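Local coordinates for putative uncharacterized protein (Coprinopsis cinerea, PDB 3W9A), which probably hydrolyses beta-glucans, as a member of glycoside hydrolase family 131 with a beta-jelly-roll catalytic domain, at residues Pro134-Trp139 with Ser148-Ala153; Asn106-Thr111 with Glu213-Ser218; Lys168-Trp173 with Gln186-Asn191; Tyr96-Lys101 with Phe159-Asp164. All blocks are in the same frame, centred on the assembly; numbering follows the deposited sequence.

How the contacts relate
Contact 4 is fully buried, near the middle of the chain. Contacts 1 and 2 are partly buried, and contact 3 lies at the surface. Contacts 3 and 4 follow each other across one sheet of the jelly roll, where strands 157-164 and 169-176 are neighbours. Contact 2 reaches the same sheet through strand 213-224, next to strand 93-101. Contact 1 is a hairpin of the opposing sheet. Its Leu137, Trp139 and Phe151 pack against residues of the other contacts. The chemistry changes with position: contact 4 is rich in aromatic rings, contact 2 relies on carboxylates, and contacts 1 and 3 combine ladder bonds with asparagine side chains.

Contact 1: residues Pro134-Trp139 with Ser148-Ala153; sequences PSNLGW and STPFTA
The Phe151 ring carries Leu137 CD2 over one face, 4.1 Å above the plane and displaced toward the rim. Leu137 CG, anti to the backbone N (chi1 -173°), sets the branch out toward the Phe151 ring. The two side chains also meet at their base, with Leu137 CB 4.1 Å from Phe151 CB. Elsewhere around this ring, Tyr128 makes an edge-to-face contact and the ring of Trp215 meets it obliquely. The second flat group is the Asn136 amide. Ser148 OG lies in its plane and accepts a nearly straight bond from Asn136 ND2, at 3.1 Å and 173°. The other end of the amide rests on proline, with OD1 of Asn136 3.4 Å from Pro150 CA. An alanine in place of Asn136 would probably leave Ser148 OG without this donor and open a gap beside Pro150. The backbones form an antiparallel ladder. Leu137 and Thr149 are the hydrogen-bonded pair, with Leu137 N 2.8 Å from Thr149 O and Thr149 N 3.1 Å from Leu137 O. One further bond joins Phe151 N to Ser135 O, just past the end of strand 144-150, where Phe151 centres an inverse gamma turn. This is the beta hairpin of strands 136-141 and 144-150. Gly138 bonds onward to Lys127 of strand 124-128, while Leu137 packs on Phe159 and Thr149 on Phe157, both from strand 157-164 of the opposing sheet.

Contact 2: residues Asn106-Thr111 with Glu213-Ser218; sequences NAPDPT and EDWYVS
Glu213 runs beside the chain of Asn106 to Asp109. Glu213 CB is 4.0 Å from Asn106 O. Its CG is anti to the carbonyl carbon (chi1 -59°), and the chain, extended beyond CG, passes Pro108, with Glu213 CD 3.4 Å from Pro108 CA. At the tip the two oxygens part. OE1 accepts from Trp215 NE1 at 3.0 Å, in the plane of the indole. OE2 takes the backbone N of Asp109 at 2.9 Å and 172°, from above the carboxylate plane. OE2 is also hydrogen-bonded to His114 NE2 and forms a salt bridge with Arg205 NH1, so several partners hold this carboxylate in its rotation. Segment 213-218 starts a long strand of the jelly-roll sandwich, and the loop after strand 93-101 folds over its first residues. Pro108 CG sits over the face of the Trp215 five-membered ring, 3.7 Å from its centroid, a CH-pi contact. Asp214 N bonds to Asn106 O at 2.8 Å. Asn106 ND2 returns a bond to Asp214 OD2, also 2.8 Å, with the amide and carboxylate planes 74° apart. Asp214 OD1 is held by Thr65 OG1. Asp109 OD1 accepts from both N and OG1 of Thr111; the bond from N makes an Asx turn.

Contact 3: residues Lys168-Trp173 with Gln186-Asn191; sequences KTVGLW and QNVPAN
Val170 O receives two contacts from the neighbouring strand. Val188 N donates to it at 2.9 Å. The CA of Asn187 lies 3.3 Å from the same Val170 O, as a CA-H...O contact. In return, Val170 N donates to Val188 O at 3.0 Å. A further, nearly straight bond runs from Ala190 N to Lys168 O, at 177°. Val170 shares a face of the sheet with Val188. Val170 CG1, set between the backbone N and the carbonyl carbon (chi1 60°), also reaches Ala190 CB, 4.1 Å away, just past the strand end. The Asn187 amide lies beside Thr169 and Gly171, its side chain crossing that of Thr169 at about a right angle. An alanine in place of Asn187 would probably leave a gap beside Thr169 and Gly171. At the open end, the side chains of Lys168 and Asn191 run alongside each other in the same direction. A water donates to Asn191 OD1 at 2.7 Å. Lys168 and Thr169 form a G1 beta bulge opposite Asp164. The hairpin of strands 169-176 and 182-189 pairs onward with strand 157-164 through its first strand. Its Val170 and Val188 face rests on strand 136-141 of the other sheet, against Trp139 and Ala141.

Contact 4: residues Tyr96-Lys101 with Phe159-Asp164; sequences YHFSIK and FAYDID
Strands 93-101 and 157-164 are antiparallel neighbours in one sheet of the beta-jelly roll, and this contact joins them deep in the protein. Tyr96 pairs with Tyr161 and Phe98 with Phe159, both as hydrogen-bonded pairs. Tyr96 N meets Tyr161 O at 2.9 Å, and Phe159 N meets Phe98 O at 2.8 Å. The inward face holds an aromatic cluster. Phe98 CG lies between backbone N and carbonyl carbon (chi1 59°), which starts the ring off toward Phe159 and Tyr161. The edge of the Phe98 ring points to the face of Tyr161, and CE2 of Phe98 is 3.6 Å from Tyr161 CZ. These planes stand at 78°, an edge-to-face pair. Phe159 CB covers one face of the Phe98 ring, while the two rings meet obliquely. Ile100 CG2 touches the edge of the Phe159 ring, 3.8 Å from Phe159 CE2. Ile163 CD1 lies over the face of Tyr96, 3.8 Å from Tyr96 CD1. On the opposite face of the sheet, Ala160 CB sits over the centre of the His97 ring, 3.9 Å from its centroid. A water lies between His97 ND1 and Phe159 O, donating to the oxygen. His97 NE2 is bonded to Glu223. The polar tips of the inward rings are met, Tyr96 OH by Leu89 O and Tyr161 OH by Met117 O. The inner face is therefore joined mainly by ring packing, with its buried hydroxyls satisfied by backbone oxygens, whereas the His97 face adds water and a glutamate, which would probably polarise the imidazole.

Contact 1: residues Pro134-Trp139 with Ser148-Ala153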
loop_
_atom_site.group_PDB
_atom_site.type_symbol
_atom_site.label_atom_id
_atom_site.label_comp_id
_atom_site.label_asym_id
_atom_site.label_seq_id
_atom_site.Cartn_x
_atom_site.Cartn_y
_atom_site.Cartn_z
ATOM N N PRO A 134 -7.648 9.187 15.938
ATOM C CA PRO A 134 -7.654 7.817 15.438
ATOM C C PRO A 134 -8.416 7.628 14.113
ATOM O O PRO A 134 -8.156 6.652 13.409
ATOM C CB PRO A 134 -8.270 7.017 16.593
ATOM C CG PRO A 134 -9.021 8.015 17.415
ATOM C CD PRO A 134 -8.267 9.308 17.268
ATOM N N SER A 135 -9.311 8.559 13.766
ATOM C CA SER A 135 -10.009 8.520 12.471
ATOM C C SER A 135 -9.206 9.151 11.340
ATOM O O SER A 135 -9.701 9.271 10.218
ATOM C CB SER A 135 -11.375 9.209 12.561
ATOM O OG SER A 135 -12.195 8.499 13.458
ATOM N N ASN A 136 -7.983 9.575 11.637
ATOM C CA ASN A 136 -7.071 10.018 10.601
ATOM C C ASN A 136 -6.206 8.889 10.085
ATOM O O ASN A 136 -5.814 7.979 10.813
ATOM C CB ASN A 136 -6.159 11.137 11.097
ATOM C CG ASN A 136 -6.871 12.474 11.209
ATOM O OD1 ASN A 136 -8.089 12.542 11.239
ATOM N ND2 ASN A 136 -6.098 13.544 11.261
ATOM N N LEU A 137 -5.897 8.984 8.807
ATOM C CA LEU A 137 -4.869 8.186 8.189
ATOM C C LEU A 137 -3.552 8.937 8.419
ATOM O O LEU A 137 -3.350 10.000 7.854
ATOM C CB LEU A 137 -5.188 8.059 6.698
ATOM C CG LEU A 137 -4.358 7.136 5.814
ATOM C CD1 LEU A 137 -4.478 5.676 6.272
ATOM C CD2 LEU A 137 -4.776 7.282 4.357
ATOM N N GLY A 138 -2.676 8.394 9.261
ATOM C CA GLY A 138 -1.372 8.993 9.513
ATOM C C GLY A 138 -0.228 8.301 8.803
ATOM O O GLY A 138 -0.212 7.076 8.692
ATOM N N TRP A 139 0.732 9.096 8.335
ATOM C CA TRP A 139 2.004 8.602 7.800
ATOM C C TRP A 139 3.076 8.757 8.835
ATOM O O TRP A 139 3.179 9.810 9.492
ATOM C CB TRP A 139 2.435 9.366 6.557
ATOM C CG TRP A 139 3.726 8.904 5.985
ATOM C CD1 TRP A 139 3.965 7.715 5.344
ATOM C CD2 TRP A 139 4.968 9.610 5.993
ATOM N NE1 TRP A 139 5.285 7.650 4.956
ATOM C CE2 TRP A 139 5.915 8.805 5.333
ATOM C CE3 TRP A 139 5.372 10.849 6.493
ATOM C CZ2 TRP A 139 7.244 9.194 5.172
ATOM C CZ3 TRP A 139 6.689 11.239 6.317
ATOM C CH2 TRP A 139 7.608 10.417 5.665
ATOM N N SER A 148 -1.000 13.518 8.719
ATOM C CA SER A 148 -2.236 12.776 8.843
ATOM C C SER A 148 -3.367 13.567 8.239
ATOM O O SER A 148 -3.253 14.776 8.018
ATOM C CB SER A 148 -2.527 12.386 10.316
ATOM O OG SER A 148 -3.011 13.471 11.086
ATOM N N THR A 149 -4.450 12.877 7.931
ATOM C CA THR A 149 -5.571 13.504 7.265
ATOM C C THR A 149 -6.802 12.675 7.591
ATOM O O THR A 149 -6.708 11.444 7.709
ATOM C CB THR A 149 -5.322 13.640 5.738
ATOM O OG1 THR A 149 -6.194 14.626 5.179
ATOM C CG2 THR A 149 -5.532 12.330 5.004
ATOM N N PRO A 150 -7.952 13.337 7.811
ATOM C CA PRO A 150 -9.152 12.549 8.005
ATOM C C PRO A 150 -9.340 11.499 6.907
ATOM O O PRO A 150 -9.270 11.819 5.732
ATOM C CB PRO A 150 -10.248 13.609 7.960
ATOM C CG PRO A 150 -9.606 14.785 8.637
ATOM C CD PRO A 150 -8.163 14.752 8.189
ATOM N N PHE A 151 -9.549 10.245 7.295
ATOM C CA PHE A 151 -9.686 9.163 6.315
ATOM C C PHE A 151 -11.132 9.158 5.772
ATOM O O PHE A 151 -11.955 8.313 6.126
ATOM C CB PHE A 151 -9.283 7.821 6.956
ATOM C CG PHE A 151 -9.045 6.691 5.972
ATOM C CD1 PHE A 151 -8.958 5.381 6.428
ATOM C CD2 PHE A 151 -8.886 6.919 4.617
ATOM C CE1 PHE A 151 -8.716 4.336 5.551
ATOM C CE2 PHE A 151 -8.672 5.871 3.738
ATOM C CZ PHE A 151 -8.577 4.583 4.202
ATOM N N THR A 152 -11.418 10.124 4.900
ATOM C CA THR A 152 -12.746 10.329 4.348
ATOM C C THR A 152 -13.145 9.169 3.442
ATOM O O THR A 152 -12.368 8.770 2.568
ATOM C CB THR A 152 -12.804 11.623 3.515
ATOM O OG1 THR A 152 -12.156 12.695 4.218
ATOM C CG2 THR A 152 -14.233 12.019 3.256
ATOM N N ALA A 153 -14.360 8.653 3.640
ATOM C CA ALA A 153 -14.895 7.594 2.804
ATOM C C ALA A 153 -14.936 8.027 1.341
ATOM O O ALA A 153 -15.283 9.162 1.025
ATOM C CB ALA A 153 -16.294 7.177 3.273
#

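Contact 2: residues Asn106-Thr111 with Glu213-Ser218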
loop_
_atom_site.group_PDB
_atom_site.type_symbol
_atom_site.label_atom_id
_atom_site.label_comp_id
_atom_site.label_asym_id
_atom_site.label_seq_id
_atom_site.Cartn_x
_atom_site.Cartn_y
_atom_site.Cartn_z
ATOM N N ASN A 106 -17.763 -2.295 5.081
ATOM C CA ASN A 106 -16.647 -2.928 5.763
ATOM C C ASN A 106 -15.565 -1.896 6.101
ATOM O O ASN A 106 -14.385 -2.108 5.839
ATOM C CB ASN A 106 -16.053 -4.064 4.907
ATOM C CG ASN A 106 -17.016 -5.225 4.725
ATOM O OD1 ASN A 106 -17.855 -5.494 5.590
ATOM N ND2 ASN A 106 -16.880 -5.933 3.617
ATOM N N ALA A 107 -16.000 -0.773 6.669
ATOM C CA ALA A 107 -15.123 0.352 6.933
ATOM C C ALA A 107 -14.120 -0.052 7.992
ATOM O O ALA A 107 -14.495 -0.664 8.973
ATOM C CB ALA A 107 -15.942 1.542 7.417
ATOM N N PRO A 108 -12.835 0.251 7.793
ATOM C CA PRO A 108 -11.894 -0.033 8.863
ATOM C C PRO A 108 -12.335 0.563 10.215
ATOM O O PRO A 108 -12.908 1.648 10.249
ATOM C CB PRO A 108 -10.608 0.614 8.358
ATOM C CG PRO A 108 -10.708 0.496 6.877
ATOM C CD PRO A 108 -12.156 0.673 6.557
ATOM N N ASP A 109 -12.051 -0.159 11.298
ATOM C CA ASP A 109 -12.427 0.220 12.662
ATOM C C ASP A 109 -11.467 1.261 13.243
ATOM O O ASP A 109 -10.336 0.923 13.596
ATOM C CB ASP A 109 -12.415 -1.031 13.531
ATOM C CG ASP A 109 -12.955 -0.804 14.922
ATOM O OD1 ASP A 109 -13.016 0.338 15.398
ATOM O OD2 ASP A 109 -13.299 -1.805 15.552
ATOM N N PRO A 110 -11.928 2.520 13.387
ATOM C CA PRO A 110 -11.047 3.576 13.910
ATOM C C PRO A 110 -10.661 3.457 15.392
ATOM O O PRO A 110 -9.859 4.257 15.883
ATOM C CB PRO A 110 -11.853 4.853 13.663
ATOM C CG PRO A 110 -13.278 4.415 13.647
ATOM C CD PRO A 110 -13.287 3.020 13.106
ATOM N N THR A 111 -11.218 2.483 16.110
ATOM C CA THR A 111 -10.837 2.241 17.505
ATOM C C THR A 111 -9.645 1.267 17.642
ATOM O O THR A 111 -9.180 1.033 18.744
ATOM C CB THR A 111 -12.034 1.684 18.318
ATOM O OG1 THR A 111 -12.360 0.349 17.893
ATOM C CG2 THR A 111 -13.261 2.591 18.152
ATOM N N GLU A 213 -12.878 -5.873 7.309
ATOM C CA GLU A 213 -12.491 -4.581 6.759
ATOM C C GLU A 213 -12.102 -4.709 5.286
ATOM O O GLU A 213 -11.445 -5.679 4.903
ATOM C CB GLU A 213 -11.267 -4.033 7.484
ATOM C CG GLU A 213 -11.435 -3.825 8.972
ATOM C CD GLU A 213 -10.304 -3.004 9.573
ATOM O OE1 GLU A 213 -9.279 -2.805 8.884
ATOM O OE2 GLU A 213 -10.437 -2.561 10.741
ATOM N N ASP A 214 -12.506 -3.733 4.469
ATOM C CA ASP A 214 -12.023 -3.606 3.095
ATOM C C ASP A 214 -11.156 -2.364 2.997
ATOM O O ASP A 214 -11.513 -1.293 3.500
ATOM C CB ASP A 214 -13.175 -3.489 2.094
ATOM C CG ASP A 214 -14.095 -4.704 2.094
ATOM O OD1 ASP A 214 -13.636 -5.831 2.303
ATOM O OD2 ASP A 214 -15.293 -4.511 1.868
ATOM N N TRP A 215 -10.010 -2.521 2.351
ATOM C CA TRP A 215 -9.163 -1.413 1.953
ATOM C C TRP A 215 -9.009 -1.549 0.445
ATOM O O TRP A 215 -8.970 -2.672 -0.073
ATOM C CB TRP A 215 -7.792 -1.534 2.629
ATOM C CG TRP A 215 -7.817 -1.408 4.132
ATOM C CD1 TRP A 215 -8.319 -2.306 5.033
ATOM C CD2 TRP A 215 -7.275 -0.331 4.894
ATOM N NE1 TRP A 215 -8.165 -1.827 6.301
ATOM C CE2 TRP A 215 -7.520 -0.616 6.246
ATOM C CE3 TRP A 215 -6.636 0.860 4.559
ATOM C CZ2 TRP A 215 -7.112 0.223 7.267
ATOM C CZ3 TRP A 215 -6.264 1.722 5.583
ATOM C CH2 TRP A 215 -6.495 1.393 6.915
ATOM N N TYR A 216 -8.956 -0.430 -0.265
ATOM C CA TYR A 216 -8.755 -0.461 -1.706
ATOM C C TYR A 216 -7.416 0.156 -2.065
ATOM O O TYR A 216 -7.015 1.187 -1.513
ATOM C CB TYR A 216 -9.893 0.245 -2.431
ATOM C CG TYR A 216 -11.277 -0.319 -2.137
ATOM C CD1 TYR A 216 -11.975 -1.050 -3.092
ATOM C CD2 TYR A 216 -11.896 -0.106 -0.902
ATOM C CE1 TYR A 216 -13.246 -1.540 -2.845
ATOM C CE2 TYR A 216 -13.155 -0.616 -0.641
ATOM C CZ TYR A 216 -13.823 -1.323 -1.613
ATOM O OH TYR A 216 -15.073 -1.824 -1.352
ATOM N N VAL A 217 -6.717 -0.491 -2.987
ATOM C CA VAL A 217 -5.349 -0.093 -3.345
ATOM C C VAL A 217 -5.244 -0.058 -4.857
ATOM O O VAL A 217 -5.691 -0.995 -5.519
ATOM C CB VAL A 217 -4.314 -1.106 -2.816
ATOM C CG1 VAL A 217 -2.904 -0.753 -3.283
ATOM C CG2 VAL A 217 -4.381 -1.209 -1.307
ATOM N N SER A 218 -4.673 1.004 -5.417
ATOM C CA SER A 218 -4.402 1.027 -6.855
ATOM C C SER A 218 -3.185 1.869 -7.200
ATOM O O SER A 218 -2.678 2.618 -6.370
ATOM C CB SER A 218 -5.619 1.546 -7.607
ATOM O OG SER A 218 -5.858 2.887 -7.261
#

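Contact 3: residues Lys168-Trp173 with Gln186-Asn191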
loop_
_atom_site.group_PDB
_atom_site.type_symbol
_atom_site.label_atom_id
_atom_site.label_comp_id
_atom_site.label_asym_id
_atom_site.label_seq_id
_atom_site.Cartn_x
_atom_site.Cartn_y
_atom_site.Cartn_z
ATOM N N LYS A 168 19.741 7.657 3.987
ATOM C CA LYS A 168 18.886 6.995 4.986
ATOM C C LYS A 168 17.811 7.949 5.510
ATOM O O LYS A 168 17.625 8.128 6.713
ATOM C CB LYS A 168 19.723 6.347 6.106
ATOM C CG LYS A 168 20.433 5.075 5.648
ATOM C CD LYS A 168 21.554 4.644 6.580
ATOM C CE LYS A 168 21.058 4.247 7.966
ATOM N NZ LYS A 168 20.417 2.902 7.980
ATOM N N THR A 169 17.098 8.560 4.570
ATOM C CA THR A 169 15.959 9.415 4.882
ATOM C C THR A 169 14.742 9.084 4.013
ATOM O O THR A 169 14.864 8.538 2.910
ATOM C CB THR A 169 16.277 10.908 4.680
ATOM O OG1 THR A 169 16.494 11.184 3.284
ATOM C CG2 THR A 169 17.489 11.331 5.514
ATOM N N VAL A 170 13.578 9.476 4.520
ATOM C CA VAL A 170 12.308 9.319 3.820
ATOM C C VAL A 170 11.398 10.565 3.976
ATOM O O VAL A 170 11.215 11.099 5.073
ATOM C CB VAL A 170 11.571 8.048 4.284
ATOM C CG1 VAL A 170 11.276 8.088 5.774
ATOM C CG2 VAL A 170 10.294 7.854 3.495
ATOM N N GLY A 171 10.872 11.033 2.854
ATOM C CA GLY A 171 9.852 12.072 2.829
ATOM C C GLY A 171 8.560 11.521 2.274
ATOM O O GLY A 171 8.464 10.320 1.948
ATOM N N LEU A 172 7.557 12.388 2.157
ATOM C CA LEU A 172 6.238 11.971 1.705
ATOM C C LEU A 172 5.663 12.927 0.652
ATOM O O LEU A 172 5.658 14.163 0.846
ATOM C CB LEU A 172 5.288 11.890 2.894
ATOM C CG LEU A 172 3.877 11.414 2.568
ATOM C CD1 LEU A 172 3.908 9.926 2.220
ATOM C CD2 LEU A 172 2.916 11.713 3.721
ATOM N N TRP A 173 5.198 12.357 -0.459
ATOM C CA TRP A 173 4.399 13.094 -1.432
ATOM C C TRP A 173 2.939 12.643 -1.262
ATOM O O TRP A 173 2.670 11.468 -1.010
ATOM C CB TRP A 173 4.890 12.869 -2.858
ATOM C CG TRP A 173 6.294 13.336 -3.098
ATOM C CD1 TRP A 173 7.427 12.797 -2.578
ATOM C CD2 TRP A 173 6.714 14.428 -3.926
ATOM N NE1 TRP A 173 8.534 13.487 -3.025
ATOM C CE2 TRP A 173 8.125 14.479 -3.872
ATOM C CE3 TRP A 173 6.036 15.351 -4.737
ATOM C CZ2 TRP A 173 8.875 15.445 -4.559
ATOM C CZ3 TRP A 173 6.780 16.306 -5.428
ATOM C CH2 TRP A 173 8.190 16.348 -5.326
ATOM N N GLN A 186 9.082 16.863 4.118
ATOM C CA GLN A 186 10.488 16.827 3.748
ATOM C C GLN A 186 11.119 15.628 4.398
ATOM O O GLN A 186 10.641 15.164 5.432
ATOM C CB GLN A 186 11.209 18.089 4.224
ATOM C CG GLN A 186 10.793 19.352 3.504
ATOM C CD GLN A 186 10.959 19.231 2.012
ATOM O OE1 GLN A 186 12.035 18.871 1.526
ATOM N NE2 GLN A 186 9.894 19.508 1.270
ATOM N N ASN A 187 12.219 15.155 3.819
ATOM C CA ASN A 187 12.829 13.892 4.256
ATOM C C ASN A 187 13.316 13.966 5.696
ATOM O O ASN A 187 13.871 14.980 6.114
ATOM C CB ASN A 187 13.965 13.467 3.318
ATOM C CG ASN A 187 13.473 12.671 2.124
ATOM O OD1 ASN A 187 13.967 11.580 1.840
ATOM N ND2 ASN A 187 12.493 13.195 1.436
ATOM N N VAL A 188 13.075 12.894 6.448
ATOM C CA VAL A 188 13.470 12.790 7.856
ATOM C C VAL A 188 14.268 11.503 8.046
ATOM O O VAL A 188 14.079 10.550 7.287
ATOM C CB VAL A 188 12.240 12.781 8.806
ATOM C CG1 VAL A 188 11.340 13.983 8.540
ATOM C CG2 VAL A 188 11.438 11.491 8.686
ATOM N N PRO A 189 15.162 11.463 9.050
ATOM C CA PRO A 189 15.964 10.249 9.208
ATOM C C PRO A 189 15.166 8.999 9.558
ATOM O O PRO A 189 14.214 9.052 10.327
ATOM C CB PRO A 189 16.931 10.609 10.346
ATOM C CG PRO A 189 17.070 12.096 10.263
ATOM C CD PRO A 189 15.702 12.583 9.853
ATOM N N ALA A 190 15.560 7.878 8.966
ATOM C CA ALA A 190 15.015 6.584 9.339
ATOM C C ALA A 190 15.970 5.514 8.880
ATOM O O ALA A 190 16.775 5.738 7.969
ATOM C CB ALA A 190 13.641 6.373 8.709
ATOM N N ASN A 191 15.873 4.339 9.493
ATOM C CA ASN A 191 16.661 3.201 9.047
ATOM C C ASN A 191 15.973 2.582 7.828
ATOM O O ASN A 191 15.073 1.758 7.956
ATOM C CB ASN A 191 16.854 2.188 10.172
ATOM C CG ASN A 191 17.701 0.998 9.743
ATOM O OD1 ASN A 191 18.142 0.901 8.589
ATOM N ND2 ASN A 191 17.928 0.086 10.666
HETATM O O HOH W 1 20.600 0.465 7.483
#

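Contact 4: residues Tyr96-Lys101 with Phe159-Asp164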
loop_
_atom_site.group_PDB
_atom_site.type_symbol
_atom_site.label_atom_id
_atom_site.label_comp_id
_atom_site.label_asym_id
_atom_site.label_seq_id
_atom_site.Cartn_x
_atom_site.Cartn_y
_atom_site.Cartn_z
ATOM N N TYR A 96 8.068 5.191 -3.932
ATOM C CA TYR A 96 7.165 4.064 -3.811
ATOM C C TYR A 96 5.754 4.622 -3.903
ATOM O O TYR A 96 5.276 5.258 -2.947
ATOM C CB TYR A 96 7.359 3.361 -2.472
ATOM C CG TYR A 96 8.511 2.390 -2.353
ATOM C CD1 TYR A 96 9.806 2.755 -2.681
ATOM C CD2 TYR A 96 8.292 1.085 -1.877
ATOM C CE1 TYR A 96 10.857 1.858 -2.543
ATOM C CE2 TYR A 96 9.328 0.192 -1.733
ATOM C CZ TYR A 96 10.614 0.578 -2.057
ATOM O OH TYR A 96 11.634 -0.339 -1.902
ATOM N N HIS A 97 5.105 4.396 -5.037
ATOM C CA HIS A 97 3.778 4.976 -5.286
ATOM C C HIS A 97 2.655 4.013 -4.952
ATOM O O HIS A 97 2.755 2.793 -5.192
ATOM C CB HIS A 97 3.598 5.330 -6.749
ATOM C CG HIS A 97 4.402 6.496 -7.213
ATOM N ND1 HIS A 97 3.835 7.721 -7.478
ATOM C CD2 HIS A 97 5.718 6.618 -7.502
ATOM C CE1 HIS A 97 4.770 8.552 -7.903
ATOM N NE2 HIS A 97 5.923 7.913 -7.915
ATOM N N PHE A 98 1.570 4.569 -4.442
ATOM C CA PHE A 98 0.313 3.847 -4.324
ATOM C C PHE A 98 -0.797 4.835 -4.035
ATOM O O PHE A 98 -0.542 5.981 -3.611
ATOM C CB PHE A 98 0.349 2.799 -3.205
ATOM C CG PHE A 98 0.651 3.368 -1.849
ATOM C CD1 PHE A 98 -0.378 3.647 -0.950
ATOM C CD2 PHE A 98 1.962 3.632 -1.472
ATOM C CE1 PHE A 98 -0.103 4.195 0.285
ATOM C CE2 PHE A 98 2.240 4.184 -0.231
ATOM C CZ PHE A 98 1.206 4.455 0.647
ATOM N N SER A 99 -2.025 4.370 -4.247
ATOM C CA SER A 99 -3.238 5.087 -3.882
ATOM C C SER A 99 -4.124 4.168 -3.073
ATOM O O SER A 99 -4.296 3.000 -3.419
ATOM C CB SER A 99 -4.025 5.540 -5.126
ATOM O OG SER A 99 -3.205 6.276 -6.025
ATOM N N ILE A 100 -4.732 4.721 -2.037
ATOM C CA ILE A 100 -5.524 3.954 -1.120
ATOM C C ILE A 100 -6.849 4.670 -0.785
ATOM O O ILE A 100 -6.950 5.909 -0.807
ATOM C CB ILE A 100 -4.665 3.635 0.124
ATOM C CG1 ILE A 100 -5.350 2.625 1.038
ATOM C CG2 ILE A 100 -4.327 4.883 0.914
ATOM C CD1 ILE A 100 -4.380 1.892 1.944
ATOM N N LYS A 101 -7.882 3.879 -0.528
ATOM C CA LYS A 101 -9.131 4.423 -0.005
ATOM C C LYS A 101 -9.910 3.398 0.777
ATOM O O LYS A 101 -9.616 2.189 0.740
ATOM C CB LYS A 101 -10.029 4.943 -1.123
ATOM C CG LYS A 101 -10.747 3.852 -1.909
ATOM C CD LYS A 101 -12.083 4.330 -2.449
ATOM C CE LYS A 101 -12.828 3.193 -3.112
ATOM N NZ LYS A 101 -14.057 3.690 -3.784
ATOM N N PHE A 159 -0.255 8.558 -2.589
ATOM C CA PHE A 159 1.002 8.738 -1.885
ATOM C C PHE A 159 2.183 8.318 -2.714
ATOM O O PHE A 159 2.087 7.432 -3.590
ATOM C CB PHE A 159 1.046 7.914 -0.614
ATOM C CG PHE A 159 -0.000 8.287 0.404
ATOM C CD1 PHE A 159 0.187 9.380 1.241
ATOM C CD2 PHE A 159 -1.151 7.541 0.540
ATOM C CE1 PHE A 159 -0.755 9.717 2.205
ATOM C CE2 PHE A 159 -2.104 7.865 1.490
ATOM C CZ PHE A 159 -1.900 8.952 2.336
ATOM N N ALA A 160 3.310 8.946 -2.411
ATOM C CA ALA A 160 4.597 8.354 -2.700
ATOM C C ALA A 160 5.564 8.561 -1.533
ATOM O O ALA A 160 5.698 9.671 -0.975
ATOM C CB ALA A 160 5.164 8.877 -4.010
ATOM N N TYR A 161 6.216 7.463 -1.138
ATOM C CA TYR A 161 7.326 7.516 -0.220
ATOM C C TYR A 161 8.580 7.879 -1.029
ATOM O O TYR A 161 8.971 7.179 -1.949
ATOM C CB TYR A 161 7.539 6.173 0.486
ATOM C CG TYR A 161 6.371 5.595 1.266
ATOM C CD1 TYR A 161 5.328 6.396 1.751
ATOM C CD2 TYR A 161 6.330 4.239 1.552
ATOM C CE1 TYR A 161 4.280 5.855 2.483
ATOM C CE2 TYR A 161 5.304 3.690 2.296
ATOM C CZ TYR A 161 4.272 4.492 2.758
ATOM O OH TYR A 161 3.244 3.919 3.488
ATOM N N ASP A 162 9.186 9.002 -0.680
ATOM C CA ASP A 162 10.386 9.514 -1.325
ATOM C C ASP A 162 11.522 9.025 -0.458
ATOM O O ASP A 162 11.815 9.643 0.570
ATOM C CB ASP A 162 10.290 11.048 -1.304
ATOM C CG ASP A 162 11.501 11.746 -1.892
ATOM O OD1 ASP A 162 12.617 11.188 -1.881
ATOM O OD2 ASP A 162 11.303 12.887 -2.376
ATOM N N ILE A 163 12.122 7.894 -0.835
ATOM C CA ILE A 163 13.100 7.225 0.015
ATOM C C ILE A 163 14.500 7.436 -0.561
ATOM O O ILE A 163 14.760 7.112 -1.727
ATOM C CB ILE A 163 12.808 5.713 0.176
ATOM C CG1 ILE A 163 11.374 5.502 0.698
ATOM C CG2 ILE A 163 13.796 5.082 1.138
ATOM C CD1 ILE A 163 10.904 4.060 0.697
ATOM N N ASP A 164 15.368 8.040 0.247
ATOM C CA ASP A 164 16.788 8.184 -0.085
ATOM C C ASP A 164 17.512 7.102 0.694
ATOM O O ASP A 164 17.725 7.229 1.902
ATOM C CB ASP A 164 17.285 9.571 0.316
ATOM C CG ASP A 164 18.713 9.848 -0.140
ATOM O OD1 ASP A 164 19.044 11.036 -0.295
ATOM O OD2 ASP A 164 19.503 8.904 -0.328
HETATM O O HOH W 2 1.136 7.990 -5.922
#